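Local atomic coordinates of nicotinate phosphoribosyltransferase (Vibrio cholerae, PDB entry 4HL7), a protein that probably catalyses the ATP-assisted joining of nicotinate to phosphoribosyl diphosphate, giving nicotinate ribonucleotide on the way to NAD(+). Residues H31-D36 against L252-T257; G123-T128 against H232-G237; Q166-I171 against K203-Q208; N177-T182 against L327-A332. All blocks are in the same frame, centred on the assembly; numbering follows the deposited sequence.

In the fold
From the N terminus, helix 21-33 supplies the first half of contact 1, whose partner on helix 247-258 closes a loop of some 215 residues. Inside that loop lies contact 2, between the helical turn 125-128 that follows strand 116-122 and helix 232-241. Contact 3, between the later half of helix 155-174 and the C-terminal end of helix 192-205, is nested within both. Contact 4 begins between the segments of contact 3, leads into strand 181-183 and reaches forward to helix 329-339, so it crosses all three. Contacts 1 and 2 touch and tie the N-terminal part of the chain to the later helices; contacts 3 and 4 touch side by side within the parallel-stranded domain.

Contact 1 of 4, residues H31-D36 against L252-T257; sequences HHFYPD and LERWLT
A cation-pi stack, with a hydrogen bond beside it, joins the C-terminal end of helix 21-33 to helix 247-258 in a partly buried contact. The guanidinium of R254 lies nearly flat on the ring of F33, the planes 19° apart and the centres 4.0 Å apart. Its CZ is off-centre, while CD sits almost squarely over the ring, 4.1 Å from the F33 centroid, as a CH-pi contact. The long arginine chain, bent at chi2 and chi3, thus gives the ring both an apolar methylene and a flat cation. The opposite face of F33 is covered by H32 CD2, so the phenyl group is sandwiched.

These helices belong to the two parts of the NAPRTase architecture, the N-terminal domain and the barrel-type phosphoribosyltransferase domain, and the contact bridges them. R254 NH1 donates to Y34 OH at 3.1 Å, with the oxygen tilted 16° from the guanidinium plane. H238 of helix 232-241 also hydrogen-bonds this hydroxyl; tyrosine suits the place because its buried ring ends in a hydroxyl that serves both partners. A water links F33 O, 2.7 Å away, to R254 NH1, 2.8 Å away. T257 OG1 comes obliquely to within 3.3 Å of F33 CZ.

Contact 2 of 4, residues G123-T128 against H232-G237; sequences GSWRDT and HEWFMG
E233 OE1 is gripped by the indole NE1 of W125, at 2.8 Å and almost straight (174°), and by the hydroxyl of Y41 on strand 38-46. The indole N-H meets the oxygen on its anti side, 27° out of the carboxylate plane, although the oxygen lies in the W125 ring plane. K23 forms a salt bridge with the other oxygen, OE2, so this buried carboxylate is held through both oxygens. With CG between the backbone N and the carbonyl carbon (chi1 72°) and the chain extended beyond it, E233 carries the acid across to the tryptophan.

Tryptophan suits its place by pairing one N-H donor with a broad apolar surface. The far corner of the benzo ring, W125 CH2, lies 3.8 Å from W234 CE3, the six-membered rings meeting obliquely. The same corner comes 4.2 Å from G237 CA, where the absence of a side chain lets the indole approach the helix. W125 starts helix 125-128, whose N-cap, S124, accepts through OG from D127 N at 3.0 Å. This capped turn joins the N-terminal domain of the NAPRTase fold to helix 232-241 of the barrel-type domain, near whose start lies H232, predicted to be the autophosphorylated histidine and unmodified here.

Contact 3 of 4, residues Q166-I171 against K203-Q208; sequences QLKAEI and KQEIPQ
K168 NZ reaches the C-terminal end of helix 192-205 and donates a hydrogen bond to the backbone O of E205, 3.1 Å away. The two helices follow one another around strand 181-183, forming part of the helical layer outside the parallel sheet of the barrel-type NAPRTase domain. The carbonyl is approached at a C=O...N angle of 129°, with the nitrogen tilted 34° from the carbonyl plane. The same ammonium group also makes a rather long salt bridge with the side chain of E205, its NZ 3.4 Å from OE1, so the lysine bridges a main-chain oxygen and a carboxylate of one residue. A positive charge probably suits this place, near the negative end of the helix dipole.

Lysine provides the length this needs. Its chain runs out from the helix with one bend, at chi3, and the side chains of K168 and E205 cross at about a right angle. The carboxylate folds back at chi2, -66°, which brings OE1 near the ammonium group.

The rest is apolar: K168 CE lies 4.2 Å from I206 CG2. I206, the first residue to leave helical geometry, is buried, and L164, one turn before K168, packs against both E205 and I206. L167 also touches F329 and L333 of helix 329-339. The methyl groups of the two branched residues meet loosely, L167 CD2 lying 4.4 Å from I206 CD1.

Contact 4 of 4, residues N177-T182 against L327-A332; sequences NNFSLT and LDFDQA
The chain of 177-182 runs from a loop into the start of strand 181-183, while 327-332 turns into helix 329-339, and their backbones come closest at F179 and A332, with CA atoms 7.6 Å apart. Between them three apolar side chains and a methyl group interlock. F179 directs an edge toward the face of F329 in an offset edge-to-face (T-shaped) pair, the planes at 89° and the centroids 5.9 Å apart; its CZ lies 4.0 Å from F329 CD1. F179 CG stands opposite the backbone N (chi1 177°), which carries the ring across toward the helix. There its CE1 also meets A332 CB at 4.0 Å, in the plane of the ring, where a small alanine allows the aromatic edge to come close. L181 CD2 approaches the edge of F329, 4.1 Å from CE1.

The helix start is fixed by D328 as N-cap, its OD2 accepting from Q331 N at 2.8 Å, while Q331 NE2 reaches OD1. L164 of helix 155-174 packs on F329 as well, adding a helix to this strand-and-helix packing of the parallel-stranded barrel domain. With no hydrogen bond across the two segments, cohesion here rests on van der Waals contact and the weak electrostatics of an offset edge-to-face pair, as befits four touching residues that are all buried.

Contact 1 of 4, residues H31-D36 against L252-T257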
# COMPACT_ATOMS: atom_id res chain seq x y z
N HIS A 31 -3.31 -4.62 -17.76
CA HIS A 31 -2.86 -4.65 -19.19
C HIS A 31 -3.51 -5.83 -19.91
O HIS A 31 -4.00 -5.69 -21.04
CB HIS A 31 -1.32 -4.71 -19.23
CG HIS A 31 -0.72 -5.08 -20.53
ND1 HIS A 31 -0.36 -4.15 -21.45
CD2 HIS A 31 -0.32 -6.32 -21.04
CE1 HIS A 31 0.21 -4.77 -22.51
NE2 HIS A 31 0.23 -6.09 -22.26
N HIS A 32 -3.54 -6.96 -19.24
CA HIS A 32 -4.03 -8.19 -19.83
C HIS A 32 -5.53 -8.20 -19.98
O HIS A 32 -6.05 -8.51 -21.08
CB HIS A 32 -3.56 -9.38 -18.97
CG HIS A 32 -3.88 -10.71 -19.60
ND1 HIS A 32 -3.11 -11.27 -20.57
CD2 HIS A 32 -4.97 -11.56 -19.40
CE1 HIS A 32 -3.67 -12.43 -20.96
NE2 HIS A 32 -4.82 -12.60 -20.27
N PHE A 33 -6.27 -7.85 -18.93
CA PHE A 33 -7.74 -8.05 -18.89
C PHE A 33 -8.54 -6.77 -19.23
O PHE A 33 -9.71 -6.86 -19.64
CB PHE A 33 -8.19 -8.57 -17.49
CG PHE A 33 -7.90 -10.04 -17.28
CD1 PHE A 33 -8.44 -10.98 -18.14
CD2 PHE A 33 -7.16 -10.49 -16.16
CE1 PHE A 33 -8.20 -12.34 -17.95
CE2 PHE A 33 -6.91 -11.84 -15.95
CZ PHE A 33 -7.44 -12.77 -16.85
N TYR A 34 -7.96 -5.62 -18.91
CA TYR A 34 -8.73 -4.36 -18.82
C TYR A 34 -7.98 -3.20 -19.48
O TYR A 34 -7.91 -2.10 -18.94
CB TYR A 34 -9.05 -4.00 -17.32
CG TYR A 34 -9.75 -5.12 -16.60
CD1 TYR A 34 -9.22 -5.64 -15.42
CD2 TYR A 34 -10.95 -5.62 -17.09
CE1 TYR A 34 -9.82 -6.74 -14.79
CE2 TYR A 34 -11.58 -6.71 -16.50
CZ TYR A 34 -11.00 -7.24 -15.32
OH TYR A 34 -11.62 -8.30 -14.69
N PRO A 35 -7.48 -3.42 -20.67
CA PRO A 35 -6.70 -2.37 -21.35
C PRO A 35 -7.45 -1.05 -21.65
O PRO A 35 -6.78 -0.03 -21.88
CB PRO A 35 -6.29 -3.07 -22.67
CG PRO A 35 -7.38 -4.04 -22.92
CD PRO A 35 -7.66 -4.61 -21.53
N ASP A 36 -8.77 -1.08 -21.75
CA ASP A 36 -9.56 0.14 -22.05
C ASP A 36 -10.41 0.60 -20.85
O ASP A 36 -11.29 1.41 -21.00
CB ASP A 36 -10.46 -0.08 -23.25
CG ASP A 36 -9.68 -0.12 -24.56
OD1 ASP A 36 -8.94 0.86 -24.86
OD2 ASP A 36 -9.80 -1.12 -25.29
N LEU A 252 -10.62 -12.20 -7.11
CA LEU A 252 -9.72 -13.31 -6.66
C LEU A 252 -9.34 -14.29 -7.79
O LEU A 252 -8.16 -14.65 -7.94
CB LEU A 252 -10.31 -14.10 -5.46
CG LEU A 252 -10.53 -13.31 -4.13
CD1 LEU A 252 -11.50 -14.05 -3.25
CD2 LEU A 252 -9.15 -13.19 -3.45
N GLU A 253 -10.32 -14.72 -8.57
CA GLU A 253 -10.07 -15.64 -9.65
C GLU A 253 -9.15 -15.04 -10.71
O GLU A 253 -8.27 -15.71 -11.23
CB GLU A 253 -11.43 -16.06 -10.27
CG GLU A 253 -12.22 -16.87 -9.24
CD GLU A 253 -13.61 -17.19 -9.75
OE1 GLU A 253 -14.12 -16.39 -10.52
OE2 GLU A 253 -14.16 -18.22 -9.36
N ARG A 254 -9.38 -13.78 -11.06
CA ARG A 254 -8.67 -13.19 -12.19
C ARG A 254 -7.23 -12.87 -11.83
O ARG A 254 -6.39 -12.81 -12.71
CB ARG A 254 -9.37 -11.93 -12.66
CG ARG A 254 -10.63 -12.33 -13.44
CD ARG A 254 -10.94 -11.38 -14.57
NE ARG A 254 -11.38 -12.14 -15.76
CZ ARG A 254 -11.65 -11.58 -16.93
NH1 ARG A 254 -11.58 -10.26 -17.06
NH2 ARG A 254 -12.04 -12.34 -17.97
N TRP A 255 -6.92 -12.66 -10.56
CA TRP A 255 -5.50 -12.51 -10.19
C TRP A 255 -4.72 -13.77 -10.58
O TRP A 255 -3.62 -13.73 -11.10
CB TRP A 255 -5.34 -12.25 -8.68
CG TRP A 255 -3.91 -11.93 -8.30
CD1 TRP A 255 -2.93 -12.77 -7.76
CD2 TRP A 255 -3.23 -10.67 -8.55
NE1 TRP A 255 -1.71 -12.07 -7.62
CE2 TRP A 255 -1.88 -10.80 -8.04
CE3 TRP A 255 -3.63 -9.47 -9.11
CZ2 TRP A 255 -0.95 -9.74 -8.12
CZ3 TRP A 255 -2.70 -8.41 -9.15
CH2 TRP A 255 -1.41 -8.56 -8.66
N LEU A 256 -5.32 -14.93 -10.29
CA LEU A 256 -4.71 -16.23 -10.61
C LEU A 256 -4.56 -16.48 -12.13
O LEU A 256 -3.61 -17.09 -12.56
CB LEU A 256 -5.54 -17.35 -10.00
CG LEU A 256 -5.58 -17.28 -8.44
CD1 LEU A 256 -6.48 -18.43 -7.91
CD2 LEU A 256 -4.22 -17.21 -7.68
N THR A 257 -5.47 -15.95 -12.93
CA THR A 257 -5.40 -16.19 -14.41
C THR A 257 -4.58 -15.12 -15.13
O THR A 257 -4.35 -15.23 -16.34
CB THR A 257 -6.77 -16.35 -15.03
OG1 THR A 257 -7.59 -15.27 -14.67
CG2 THR A 257 -7.43 -17.65 -14.50
O HOH W 1 -11.28 -9.08 -19.55

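Contact 2 of 4, residues G123-T128 against H232-G237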
# COMPACT_ATOMS: atom_id res chain seq x y z
N GLY A 123 -7.53 8.63 -15.98
CA GLY A 123 -7.02 8.10 -17.26
C GLY A 123 -7.32 6.64 -17.33
O GLY A 123 -8.16 6.11 -16.55
N SER A 124 -6.65 5.93 -18.24
CA SER A 124 -6.79 4.48 -18.20
C SER A 124 -6.22 3.94 -16.91
O SER A 124 -5.26 4.47 -16.34
CB SER A 124 -6.11 3.78 -19.40
OG SER A 124 -4.72 3.81 -19.32
N TRP A 125 -6.78 2.86 -16.45
CA TRP A 125 -6.28 2.18 -15.26
C TRP A 125 -4.85 1.73 -15.47
O TRP A 125 -3.99 1.97 -14.61
CB TRP A 125 -7.23 1.01 -14.97
CG TRP A 125 -7.15 0.47 -13.58
CD1 TRP A 125 -6.48 0.99 -12.46
CD2 TRP A 125 -7.86 -0.71 -13.10
NE1 TRP A 125 -6.73 0.18 -11.33
CE2 TRP A 125 -7.55 -0.83 -11.67
CE3 TRP A 125 -8.70 -1.64 -13.70
CZ2 TRP A 125 -8.05 -1.89 -10.90
CZ3 TRP A 125 -9.23 -2.69 -12.89
CH2 TRP A 125 -8.90 -2.81 -11.55
N ARG A 126 -4.54 1.17 -16.66
CA ARG A 126 -3.16 0.74 -16.91
C ARG A 126 -2.15 1.93 -16.88
O ARG A 126 -1.07 1.80 -16.39
CB ARG A 126 -3.07 0.05 -18.26
CG ARG A 126 -1.68 -0.54 -18.59
CD ARG A 126 -1.49 -0.53 -20.12
NE ARG A 126 -0.26 -1.21 -20.51
CZ ARG A 126 0.88 -0.63 -20.85
NH1 ARG A 126 0.98 0.70 -20.95
NH2 ARG A 126 1.90 -1.40 -21.15
N ASP A 127 -2.53 3.07 -17.39
CA ASP A 127 -1.62 4.19 -17.52
C ASP A 127 -1.51 5.08 -16.28
O ASP A 127 -0.55 5.91 -16.18
CB ASP A 127 -1.97 4.97 -18.73
CG ASP A 127 -1.74 4.10 -20.03
OD1 ASP A 127 -2.19 4.52 -21.04
OD2 ASP A 127 -1.17 2.99 -19.94
N THR A 128 -2.41 4.87 -15.34
CA THR A 128 -2.45 5.73 -14.11
C THR A 128 -2.12 4.95 -12.84
O THR A 128 -1.89 5.58 -11.79
CB THR A 128 -3.76 6.50 -13.92
OG1 THR A 128 -4.87 5.60 -13.77
CG2 THR A 128 -4.02 7.51 -15.10
N HIS A 232 -6.35 -3.22 -2.39
CA HIS A 232 -7.84 -3.15 -2.40
C HIS A 232 -8.40 -2.69 -3.74
O HIS A 232 -9.44 -3.14 -4.17
CB HIS A 232 -8.34 -2.15 -1.36
CG HIS A 232 -8.03 -2.57 0.04
ND1 HIS A 232 -7.04 -2.00 0.74
CD2 HIS A 232 -8.56 -3.59 0.84
CE1 HIS A 232 -6.93 -2.64 1.95
NE2 HIS A 232 -7.87 -3.60 2.00
N GLU A 233 -7.68 -1.82 -4.44
CA GLU A 233 -8.22 -1.28 -5.72
C GLU A 233 -8.51 -2.30 -6.74
O GLU A 233 -9.41 -2.10 -7.51
CB GLU A 233 -7.26 -0.19 -6.35
CG GLU A 233 -6.03 -0.75 -6.91
CD GLU A 233 -5.19 0.32 -7.67
OE1 GLU A 233 -5.63 0.79 -8.78
OE2 GLU A 233 -4.08 0.58 -7.17
N TRP A 234 -7.81 -3.45 -6.72
CA TRP A 234 -8.14 -4.50 -7.67
C TRP A 234 -9.56 -5.04 -7.38
O TRP A 234 -10.43 -5.19 -8.26
CB TRP A 234 -7.08 -5.60 -7.51
CG TRP A 234 -7.32 -6.84 -8.33
CD1 TRP A 234 -7.63 -8.11 -7.88
CD2 TRP A 234 -7.23 -6.95 -9.78
NE1 TRP A 234 -7.69 -9.01 -8.94
CE2 TRP A 234 -7.48 -8.35 -10.11
CE3 TRP A 234 -6.94 -6.04 -10.81
CZ2 TRP A 234 -7.44 -8.81 -11.42
CZ3 TRP A 234 -6.94 -6.52 -12.15
CH2 TRP A 234 -7.14 -7.88 -12.44
N PHE A 235 -9.84 -5.23 -6.09
CA PHE A 235 -11.20 -5.74 -5.72
C PHE A 235 -12.29 -4.66 -5.90
O PHE A 235 -13.44 -4.95 -6.33
CB PHE A 235 -11.13 -6.18 -4.26
CG PHE A 235 -10.13 -7.30 -4.06
CD1 PHE A 235 -8.81 -7.03 -3.77
CD2 PHE A 235 -10.50 -8.60 -4.30
CE1 PHE A 235 -7.88 -8.07 -3.69
CE2 PHE A 235 -9.55 -9.64 -4.24
CZ PHE A 235 -8.25 -9.36 -3.91
N MSE A 236 -11.92 -3.42 -5.59
CA MSE A 236 -12.89 -2.31 -5.69
C MSE A 236 -13.21 -2.08 -7.16
O MSE A 236 -14.36 -1.92 -7.51
CB MSE A 236 -12.20 -1.03 -5.12
CG MSE A 236 -12.15 -1.13 -3.59
SE MSE A 236 -10.87 0.24 -2.94
CE MSE A 236 -12.12 1.74 -3.08
N GLY A 237 -12.18 -2.07 -8.04
CA GLY A 237 -12.46 -1.85 -9.48
C GLY A 237 -13.47 -2.87 -10.02
O GLY A 237 -14.29 -2.57 -10.87

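Contact 3 of 4, residues Q166-I171 against K203-Q208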
# COMPACT_ATOMS: atom_id res chain seq x y z
N GLN A 166 16.34 -3.00 20.93
CA GLN A 166 15.27 -3.45 21.83
C GLN A 166 14.48 -4.61 21.29
O GLN A 166 14.03 -5.51 22.03
CB GLN A 166 14.34 -2.30 22.24
CG GLN A 166 15.13 -1.32 23.08
CD GLN A 166 14.41 -0.03 23.43
OE1 GLN A 166 13.66 0.04 24.41
NE2 GLN A 166 14.69 1.01 22.68
N LEU A 167 14.28 -4.61 19.97
CA LEU A 167 13.71 -5.77 19.27
C LEU A 167 14.54 -7.06 19.50
O LEU A 167 13.98 -8.09 19.87
CB LEU A 167 13.65 -5.48 17.77
CG LEU A 167 13.25 -6.64 16.82
CD1 LEU A 167 11.78 -7.05 16.99
CD2 LEU A 167 13.56 -6.32 15.34
N LYS A 168 15.84 -7.00 19.19
CA LYS A 168 16.75 -8.15 19.39
C LYS A 168 16.70 -8.68 20.85
O LYS A 168 16.55 -9.93 21.11
CB LYS A 168 18.20 -7.76 19.04
CG LYS A 168 18.49 -7.73 17.53
CD LYS A 168 19.91 -7.16 17.30
CE LYS A 168 20.58 -7.79 16.09
NZ LYS A 168 21.63 -6.91 15.48
N ALA A 169 16.72 -7.73 21.79
CA ALA A 169 16.73 -8.02 23.20
C ALA A 169 15.47 -8.77 23.61
O ALA A 169 15.55 -9.79 24.33
CB ALA A 169 16.91 -6.74 24.03
N GLU A 170 14.32 -8.29 23.15
CA GLU A 170 13.05 -8.94 23.41
C GLU A 170 12.88 -10.27 22.71
O GLU A 170 12.32 -11.21 23.31
CB GLU A 170 11.85 -8.00 23.10
CG GLU A 170 11.66 -6.94 24.18
CD GLU A 170 11.33 -7.54 25.53
OE1 GLU A 170 12.27 -7.78 26.33
OE2 GLU A 170 10.14 -7.82 25.80
N ILE A 171 13.43 -10.40 21.50
CA ILE A 171 13.41 -11.67 20.77
C ILE A 171 14.19 -12.75 21.52
O ILE A 171 13.68 -13.85 21.70
CB ILE A 171 13.86 -11.49 19.32
CG1 ILE A 171 12.66 -10.92 18.50
CG2 ILE A 171 14.27 -12.82 18.65
CD1 ILE A 171 13.08 -10.50 17.08
N LYS A 203 19.24 -4.49 6.46
CA LYS A 203 20.00 -5.53 5.82
C LYS A 203 21.28 -5.87 6.62
O LYS A 203 21.64 -7.04 6.77
CB LYS A 203 20.33 -5.14 4.39
CG LYS A 203 21.42 -6.02 3.79
CD LYS A 203 21.37 -6.10 2.28
CE LYS A 203 22.34 -7.19 1.81
NZ LYS A 203 22.79 -6.98 0.41
N GLN A 204 21.95 -4.84 7.14
CA GLN A 204 23.14 -5.04 7.93
C GLN A 204 22.88 -5.64 9.33
O GLN A 204 23.64 -6.48 9.79
CB GLN A 204 23.94 -3.76 7.99
CG GLN A 204 25.05 -3.79 9.04
CD GLN A 204 25.39 -2.39 9.50
OE1 GLN A 204 25.96 -1.60 8.74
NE2 GLN A 204 25.02 -2.06 10.75
N GLU A 205 21.79 -5.25 9.98
CA GLU A 205 21.55 -5.57 11.37
C GLU A 205 20.71 -6.82 11.58
O GLU A 205 20.99 -7.59 12.53
CB GLU A 205 20.88 -4.38 12.11
CG GLU A 205 21.76 -3.18 12.21
CD GLU A 205 22.96 -3.46 13.10
OE1 GLU A 205 22.77 -4.00 14.23
OE2 GLU A 205 24.07 -3.11 12.69
N ILE A 206 19.69 -7.03 10.75
CA ILE A 206 18.72 -8.14 11.00
C ILE A 206 18.41 -8.90 9.70
O ILE A 206 17.25 -9.25 9.42
CB ILE A 206 17.41 -7.68 11.70
CG1 ILE A 206 16.68 -6.63 10.89
CG2 ILE A 206 17.68 -7.14 13.11
CD1 ILE A 206 15.21 -6.54 11.27
N PRO A 207 19.44 -9.19 8.90
CA PRO A 207 19.20 -9.85 7.60
C PRO A 207 18.37 -11.13 7.71
O PRO A 207 17.59 -11.48 6.80
CB PRO A 207 20.61 -10.18 7.10
CG PRO A 207 21.45 -10.20 8.33
CD PRO A 207 20.89 -9.07 9.19
N GLN A 208 18.53 -11.83 8.82
CA GLN A 208 17.89 -13.12 9.02
C GLN A 208 16.39 -12.97 9.21
O GLN A 208 15.66 -13.95 9.11
CB GLN A 208 18.47 -13.84 10.24
CG GLN A 208 18.12 -13.16 11.58
CD GLN A 208 19.13 -12.11 12.04
OE1 GLN A 208 19.81 -11.48 11.24
NE2 GLN A 208 19.20 -11.91 13.34

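Contact 4 of 4, residues N177-T182 against L327-A332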
# COMPACT_ATOMS: atom_id res chain seq x y z
N ASN A 177 10.99 -17.14 17.62
CA ASN A 177 11.75 -17.62 16.48
C ASN A 177 11.02 -17.38 15.15
O ASN A 177 11.49 -17.84 14.09
CB ASN A 177 12.11 -19.10 16.67
CG ASN A 177 10.89 -19.97 16.76
OD1 ASN A 177 9.84 -19.67 16.19
ND2 ASN A 177 11.02 -21.08 17.48
N ASN A 178 9.93 -16.60 15.19
CA ASN A 178 9.07 -16.38 14.00
C ASN A 178 8.90 -14.90 13.62
O ASN A 178 7.97 -14.55 12.87
CB ASN A 178 7.69 -17.10 14.10
CG ASN A 178 6.80 -16.60 15.27
OD1 ASN A 178 7.33 -16.15 16.30
ND2 ASN A 178 5.52 -16.82 15.17
N PHE A 179 9.81 -14.04 14.11
CA PHE A 179 9.72 -12.63 13.68
C PHE A 179 10.20 -12.53 12.21
O PHE A 179 11.26 -13.07 11.84
CB PHE A 179 10.58 -11.71 14.58
CG PHE A 179 10.58 -10.27 14.13
CD1 PHE A 179 9.44 -9.43 14.33
CD2 PHE A 179 11.67 -9.75 13.44
CE1 PHE A 179 9.44 -8.11 13.88
CE2 PHE A 179 11.70 -8.40 13.03
CZ PHE A 179 10.55 -7.60 13.22
N SER A 180 9.40 -11.87 11.37
CA SER A 180 9.71 -11.69 9.94
C SER A 180 9.20 -10.30 9.52
O SER A 180 8.07 -9.93 9.87
CB SER A 180 8.90 -12.69 9.15
OG SER A 180 9.17 -12.48 7.78
N LEU A 181 10.02 -9.54 8.79
CA LEU A 181 9.72 -8.13 8.51
C LEU A 181 9.67 -7.95 6.98
O LEU A 181 10.57 -8.40 6.26
CB LEU A 181 10.84 -7.24 9.12
CG LEU A 181 10.70 -5.73 9.00
CD1 LEU A 181 9.35 -5.28 9.58
CD2 LEU A 181 11.80 -5.00 9.75
N THR A 182 8.59 -7.35 6.49
CA THR A 182 8.54 -6.96 5.08
C THR A 182 8.50 -5.43 5.04
O THR A 182 7.58 -4.80 5.60
CB THR A 182 7.30 -7.50 4.40
OG1 THR A 182 7.31 -8.95 4.46
CG2 THR A 182 7.33 -7.12 2.91
N LEU A 327 1.68 -1.08 12.24
CA LEU A 327 2.47 -1.81 13.27
C LEU A 327 3.66 -1.07 13.79
O LEU A 327 4.22 -0.24 13.10
CB LEU A 327 2.97 -3.13 12.66
CG LEU A 327 1.74 -4.03 12.43
CD1 LEU A 327 2.11 -5.13 11.45
CD2 LEU A 327 1.18 -4.65 13.73
N ASP A 328 4.10 -1.47 14.97
CA ASP A 328 5.43 -1.18 15.48
C ASP A 328 5.97 -2.52 16.00
O ASP A 328 5.26 -3.57 15.93
CB ASP A 328 5.36 -0.16 16.65
CG ASP A 328 4.32 -0.53 17.70
OD1 ASP A 328 3.48 0.37 18.01
OD2 ASP A 328 4.35 -1.71 18.25
N PHE A 329 7.20 -2.52 16.51
CA PHE A 329 7.85 -3.85 16.77
C PHE A 329 7.20 -4.53 17.97
O PHE A 329 7.10 -5.76 18.01
CB PHE A 329 9.36 -3.73 17.04
CG PHE A 329 10.22 -3.43 15.82
CD1 PHE A 329 9.86 -3.84 14.54
CD2 PHE A 329 11.46 -2.79 15.99
CE1 PHE A 329 10.68 -3.56 13.44
CE2 PHE A 329 12.32 -2.53 14.90
CZ PHE A 329 11.94 -2.91 13.62
N ASP A 330 6.76 -3.74 18.98
CA ASP A 330 6.13 -4.38 20.11
C ASP A 330 4.80 -5.03 19.76
O ASP A 330 4.46 -6.10 20.27
CB ASP A 330 6.06 -3.42 21.33
CG ASP A 330 7.44 -3.14 21.88
OD1 ASP A 330 8.11 -4.12 22.30
OD2 ASP A 330 7.89 -1.99 21.82
N GLN A 331 4.03 -4.40 18.91
CA GLN A 331 2.83 -5.07 18.37
C GLN A 331 3.20 -6.39 17.59
O GLN A 331 2.52 -7.43 17.70
CB GLN A 331 2.12 -4.12 17.42
CG GLN A 331 1.33 -2.97 18.06
CD GLN A 331 0.58 -2.14 16.97
OE1 GLN A 331 -0.28 -2.66 16.27
NE2 GLN A 331 0.94 -0.87 16.82
N ALA A 332 4.28 -6.33 16.83
CA ALA A 332 4.66 -7.45 15.99
C ALA A 332 5.06 -8.62 16.90
O ALA A 332 4.58 -9.77 16.69
CB ALA A 332 5.79 -7.05 15.07